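Local coordinates for putative immunoglobulin-blocking virulence protein (Mycoplasma mycoides subsp. capri, PDB 7ADK) that probably interferes with host immunoglobulins as a virulence factor of this mycoplasma, at residues Asp155-Asn169 and Asp571-Pro584. Residues are numbered along the deposited sequence; the frame is centred on the assembly and turned at random.
Sequences DKDRKISNPTKPYQN and DGLRMVYYARNNEP
Ile160 packs on the flank of helix 567-579. Its CB carries two branches: CG2 faces the methyl of Ala579, while CG1, anti to the backbone N (chi1 -168°), touches both CB of Met575 at 3.7 Å and CB of Ala579 at 3.8 Å. The chain continues extended, bringing CD1 against O of Asp571 and N of Met575, beside CB of Arg574. Two salt bridges lie beside this apolar contact. Arg158, bent at chi2 and chi3, grips Asp571 side-on, NE to OD1 at 3.0 Å and NH2 to OD2 at 2.8 Å; Glu567 is a second partner of NH2. The extended Arg574 sends NH1 to OD1 of Asp155 at 2.7 Å, meeting it from above the carboxylate plane. Farther along, CB of Glu583 sits over one face of the Tyr167 ring, offset toward the rim; the ring's OH bonds Asp347 of helix 339-351. Asn582 ND2 donates to Tyr167 O at 2.8 Å and also bonds Asp597, and Asn169 ND2 returns a nearly straight bond (172°) to Asn582 O at 2.9 Å. A Schellman motif at Lys159 ends helix 153-157, and the following loop covers one flank of helix 567-579, whose Leu573, Val576 and Tyr577 pack on Leu554 of strand 553-555 in the parallel sheet.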
# COMPACT_ATOMS: atom_id res chain seq x y z
N ASP A 155 25.11 33.99 -15.88
CA ASP A 155 24.67 33.29 -14.68
C ASP A 155 24.48 34.24 -13.48
O ASP A 155 23.71 33.95 -12.56
CB ASP A 155 25.62 32.15 -14.25
CG ASP A 155 26.06 31.13 -15.32
OD1 ASP A 155 25.40 31.00 -16.37
OD2 ASP A 155 27.07 30.42 -15.08
N LYS A 156 25.16 35.38 -13.43
CA LYS A 156 24.91 36.39 -12.39
C LYS A 156 23.74 37.29 -12.75
O LYS A 156 22.87 37.50 -11.90
CB LYS A 156 26.21 37.15 -12.09
CG LYS A 156 26.06 38.07 -10.86
CD LYS A 156 27.40 38.61 -10.35
CE LYS A 156 28.28 37.55 -9.66
NZ LYS A 156 27.77 37.19 -8.31
N ASP A 157 23.65 37.78 -13.98
CA ASP A 157 22.63 38.78 -14.33
C ASP A 157 21.19 38.23 -14.45
O ASP A 157 20.24 38.98 -14.25
CB ASP A 157 23.09 39.64 -15.52
CG ASP A 157 23.04 39.00 -16.91
OD1 ASP A 157 21.96 38.58 -17.35
OD2 ASP A 157 24.07 39.04 -17.62
N ARG A 158 21.02 36.92 -14.66
CA ARG A 158 19.73 36.20 -14.52
C ARG A 158 19.41 35.75 -13.08
O ARG A 158 18.40 35.09 -12.86
CB ARG A 158 19.68 34.99 -15.46
CG ARG A 158 19.80 35.31 -16.96
CD ARG A 158 18.75 36.28 -17.49
NE ARG A 158 17.37 35.78 -17.37
CZ ARG A 158 16.28 36.45 -17.69
NH1 ARG A 158 16.30 37.64 -18.18
NH2 ARG A 158 15.11 35.96 -17.52
N LYS A 159 20.28 36.05 -12.10
CA LYS A 159 20.16 35.64 -10.69
C LYS A 159 19.92 34.13 -10.55
O LYS A 159 18.97 33.67 -9.93
CB LYS A 159 19.15 36.52 -9.93
CG LYS A 159 19.48 38.02 -10.04
CD LYS A 159 18.79 38.87 -8.97
CE LYS A 159 19.42 38.73 -7.58
NZ LYS A 159 20.75 39.36 -7.49
N ILE A 160 20.78 33.37 -11.22
CA ILE A 160 20.68 31.93 -11.44
C ILE A 160 21.93 31.19 -10.92
O ILE A 160 21.87 30.01 -10.60
CB ILE A 160 20.35 31.69 -12.93
CG1 ILE A 160 19.92 30.26 -13.24
CG2 ILE A 160 21.52 32.12 -13.83
CD1 ILE A 160 19.82 29.96 -14.74
N SER A 161 23.06 31.88 -10.77
CA SER A 161 24.24 31.44 -10.00
C SER A 161 23.96 31.39 -8.50
O SER A 161 22.89 31.79 -8.04
CB SER A 161 25.44 32.37 -10.29
OG SER A 161 25.15 33.71 -9.98
N ASN A 162 24.92 30.90 -7.70
CA ASN A 162 24.77 30.87 -6.25
C ASN A 162 24.77 32.31 -5.68
O ASN A 162 25.64 33.10 -6.04
CB ASN A 162 25.85 29.97 -5.63
CG ASN A 162 25.42 29.40 -4.28
OD1 ASN A 162 24.38 28.79 -4.15
ND2 ASN A 162 26.16 29.60 -3.23
N PRO A 163 23.84 32.67 -4.78
CA PRO A 163 23.49 34.06 -4.48
C PRO A 163 24.53 34.88 -3.70
O PRO A 163 24.42 36.10 -3.64
CB PRO A 163 22.18 33.97 -3.68
CG PRO A 163 22.25 32.59 -3.03
CD PRO A 163 22.89 31.78 -4.14
N THR A 164 25.51 34.23 -3.07
CA THR A 164 26.39 34.87 -2.07
C THR A 164 27.87 34.51 -2.20
O THR A 164 28.73 35.29 -1.80
CB THR A 164 25.94 34.46 -0.66
OG1 THR A 164 25.94 33.06 -0.59
CG2 THR A 164 24.54 34.95 -0.31
N LYS A 165 28.19 33.34 -2.77
CA LYS A 165 29.53 32.73 -2.83
C LYS A 165 29.52 31.58 -3.84
O LYS A 165 28.63 30.74 -3.75
CB LYS A 165 29.85 32.23 -1.41
CG LYS A 165 31.09 31.34 -1.27
CD LYS A 165 31.35 31.07 0.22
CE LYS A 165 32.45 30.03 0.42
NZ LYS A 165 32.77 29.87 1.86
N PRO A 166 30.44 31.49 -4.81
CA PRO A 166 30.50 30.37 -5.73
C PRO A 166 30.98 29.10 -5.03
O PRO A 166 32.09 29.03 -4.51
CB PRO A 166 31.45 30.82 -6.85
CG PRO A 166 32.36 31.83 -6.16
CD PRO A 166 31.46 32.47 -5.11
N TYR A 167 30.15 28.06 -5.03
CA TYR A 167 30.51 26.75 -4.48
C TYR A 167 31.61 26.07 -5.32
O TYR A 167 31.65 26.24 -6.54
CB TYR A 167 29.24 25.91 -4.41
CG TYR A 167 29.37 24.59 -3.67
CD1 TYR A 167 29.79 23.42 -4.33
CD2 TYR A 167 29.02 24.53 -2.31
CE1 TYR A 167 29.89 22.21 -3.63
CE2 TYR A 167 29.12 23.32 -1.61
CZ TYR A 167 29.55 22.15 -2.27
OH TYR A 167 29.64 20.98 -1.59
N GLN A 168 32.48 25.25 -4.71
CA GLN A 168 33.35 24.33 -5.44
C GLN A 168 33.44 22.94 -4.79
O GLN A 168 33.58 22.81 -3.58
CB GLN A 168 34.70 24.99 -5.74
CG GLN A 168 35.71 23.99 -6.32
CD GLN A 168 36.83 24.61 -7.12
OE1 GLN A 168 36.73 25.68 -7.69
NE2 GLN A 168 37.91 23.90 -7.29
N ASN A 169 33.34 21.91 -5.63
CA ASN A 169 33.26 20.51 -5.25
C ASN A 169 34.65 19.88 -5.04
O ASN A 169 34.93 19.37 -3.96
CB ASN A 169 32.41 19.79 -6.30
CG ASN A 169 31.66 18.61 -5.71
OD1 ASN A 169 32.21 17.74 -5.07
ND2 ASN A 169 30.36 18.56 -5.85
N ASP A 571 15.12 29.75 -17.04
CA ASP A 571 15.96 30.17 -15.91
C ASP A 571 15.99 29.08 -14.82
O ASP A 571 17.04 28.55 -14.49
CB ASP A 571 15.45 31.49 -15.28
CG ASP A 571 15.70 32.78 -16.08
OD1 ASP A 571 16.69 32.90 -16.83
OD2 ASP A 571 14.92 33.73 -15.88
N GLY A 572 14.82 28.69 -14.29
CA GLY A 572 14.74 27.69 -13.24
C GLY A 572 15.36 26.34 -13.63
O GLY A 572 15.96 25.68 -12.80
N LEU A 573 15.24 25.95 -14.89
CA LEU A 573 15.71 24.68 -15.45
C LEU A 573 17.24 24.66 -15.56
O LEU A 573 17.89 23.72 -15.10
CB LEU A 573 15.01 24.50 -16.80
CG LEU A 573 14.94 23.10 -17.37
CD1 LEU A 573 14.02 22.23 -16.57
CD2 LEU A 573 14.38 23.13 -18.78
N ARG A 574 17.85 25.72 -16.09
CA ARG A 574 19.31 25.87 -16.19
C ARG A 574 19.97 26.10 -14.84
O ARG A 574 21.13 25.72 -14.69
CB ARG A 574 19.62 26.97 -17.22
CG ARG A 574 21.12 27.07 -17.57
CD ARG A 574 21.37 28.05 -18.72
NE ARG A 574 22.77 28.05 -19.20
CZ ARG A 574 23.82 28.61 -18.62
NH1 ARG A 574 23.74 29.15 -17.45
NH2 ARG A 574 24.96 28.65 -19.21
N MET A 575 19.27 26.63 -13.83
CA MET A 575 19.77 26.75 -12.46
C MET A 575 20.30 25.41 -11.95
O MET A 575 21.44 25.28 -11.51
CB MET A 575 18.68 27.27 -11.50
CG MET A 575 19.34 27.82 -10.24
SD MET A 575 18.25 28.17 -8.85
CE MET A 575 18.07 26.51 -8.21
N VAL A 576 19.49 24.38 -12.09
CA VAL A 576 19.81 23.02 -11.68
C VAL A 576 20.78 22.35 -12.65
O VAL A 576 21.80 21.80 -12.26
CB VAL A 576 18.51 22.22 -11.57
CG1 VAL A 576 18.79 20.83 -11.07
CG2 VAL A 576 17.54 22.91 -10.64
N TYR A 577 20.47 22.42 -13.94
CA TYR A 577 21.19 21.67 -14.95
C TYR A 577 22.58 22.23 -15.27
O TYR A 577 23.39 21.46 -15.77
CB TYR A 577 20.30 21.50 -16.19
CG TYR A 577 19.03 20.65 -16.03
CD1 TYR A 577 18.87 19.78 -14.93
CD2 TYR A 577 18.00 20.71 -16.99
CE1 TYR A 577 17.73 18.98 -14.80
CE2 TYR A 577 16.84 19.91 -16.85
CZ TYR A 577 16.70 19.05 -15.75
OH TYR A 577 15.60 18.26 -15.61
N TYR A 578 22.91 23.50 -14.98
CA TYR A 578 24.24 24.08 -15.27
C TYR A 578 24.71 25.20 -14.34
O TYR A 578 25.87 25.18 -13.95
CB TYR A 578 24.33 24.58 -16.71
CG TYR A 578 24.15 23.53 -17.79
CD1 TYR A 578 25.20 22.63 -18.07
CD2 TYR A 578 22.94 23.42 -18.48
CE1 TYR A 578 25.02 21.62 -19.03
CE2 TYR A 578 22.75 22.41 -19.43
CZ TYR A 578 23.79 21.51 -19.71
OH TYR A 578 23.59 20.55 -20.63
N ALA A 579 23.89 26.18 -13.97
CA ALA A 579 24.37 27.37 -13.26
C ALA A 579 24.75 27.10 -11.78
O ALA A 579 25.63 27.76 -11.25
CB ALA A 579 23.33 28.48 -13.36
N ARG A 580 24.12 26.12 -11.13
CA ARG A 580 24.46 25.64 -9.77
C ARG A 580 24.77 24.14 -9.75
O ARG A 580 24.83 23.52 -8.70
CB ARG A 580 23.36 26.03 -8.77
CG ARG A 580 23.28 27.54 -8.54
CD ARG A 580 22.11 27.97 -7.66
NE ARG A 580 22.34 27.69 -6.24
CZ ARG A 580 21.49 27.84 -5.25
NH1 ARG A 580 21.85 27.57 -4.04
NH2 ARG A 580 20.27 28.28 -5.40
N ASN A 581 24.99 23.51 -10.91
CA ASN A 581 25.13 22.06 -11.03
C ASN A 581 26.31 21.48 -10.25
O ASN A 581 26.27 20.32 -9.86
CB ASN A 581 25.21 21.71 -12.52
CG ASN A 581 25.42 20.24 -12.79
OD1 ASN A 581 24.49 19.45 -12.85
ND2 ASN A 581 26.63 19.81 -13.01
N ASN A 582 27.40 22.22 -10.02
CA ASN A 582 28.54 21.65 -9.29
C ASN A 582 28.25 21.41 -7.80
O ASN A 582 29.01 20.72 -7.14
CB ASN A 582 29.79 22.49 -9.58
CG ASN A 582 29.82 23.81 -8.86
OD1 ASN A 582 28.85 24.55 -8.83
ND2 ASN A 582 30.93 24.13 -8.27
N GLU A 583 27.15 21.94 -7.25
CA GLU A 583 26.69 21.70 -5.89
C GLU A 583 25.97 20.35 -5.74
O GLU A 583 25.18 20.00 -6.62
CB GLU A 583 25.71 22.78 -5.43
CG GLU A 583 26.17 24.23 -5.59
CD GLU A 583 25.08 25.24 -5.19
OE1 GLU A 583 24.27 24.93 -4.29
OE2 GLU A 583 25.04 26.35 -5.75
N PRO A 584 26.10 19.62 -4.62
CA PRO A 584 25.51 18.29 -4.47
C PRO A 584 23.98 18.20 -4.54
O PRO A 584 23.45 17.21 -5.01
CB PRO A 584 25.97 17.81 -3.10
CG PRO A 584 27.23 18.60 -2.81
CD PRO A 584 26.98 19.92 -3.50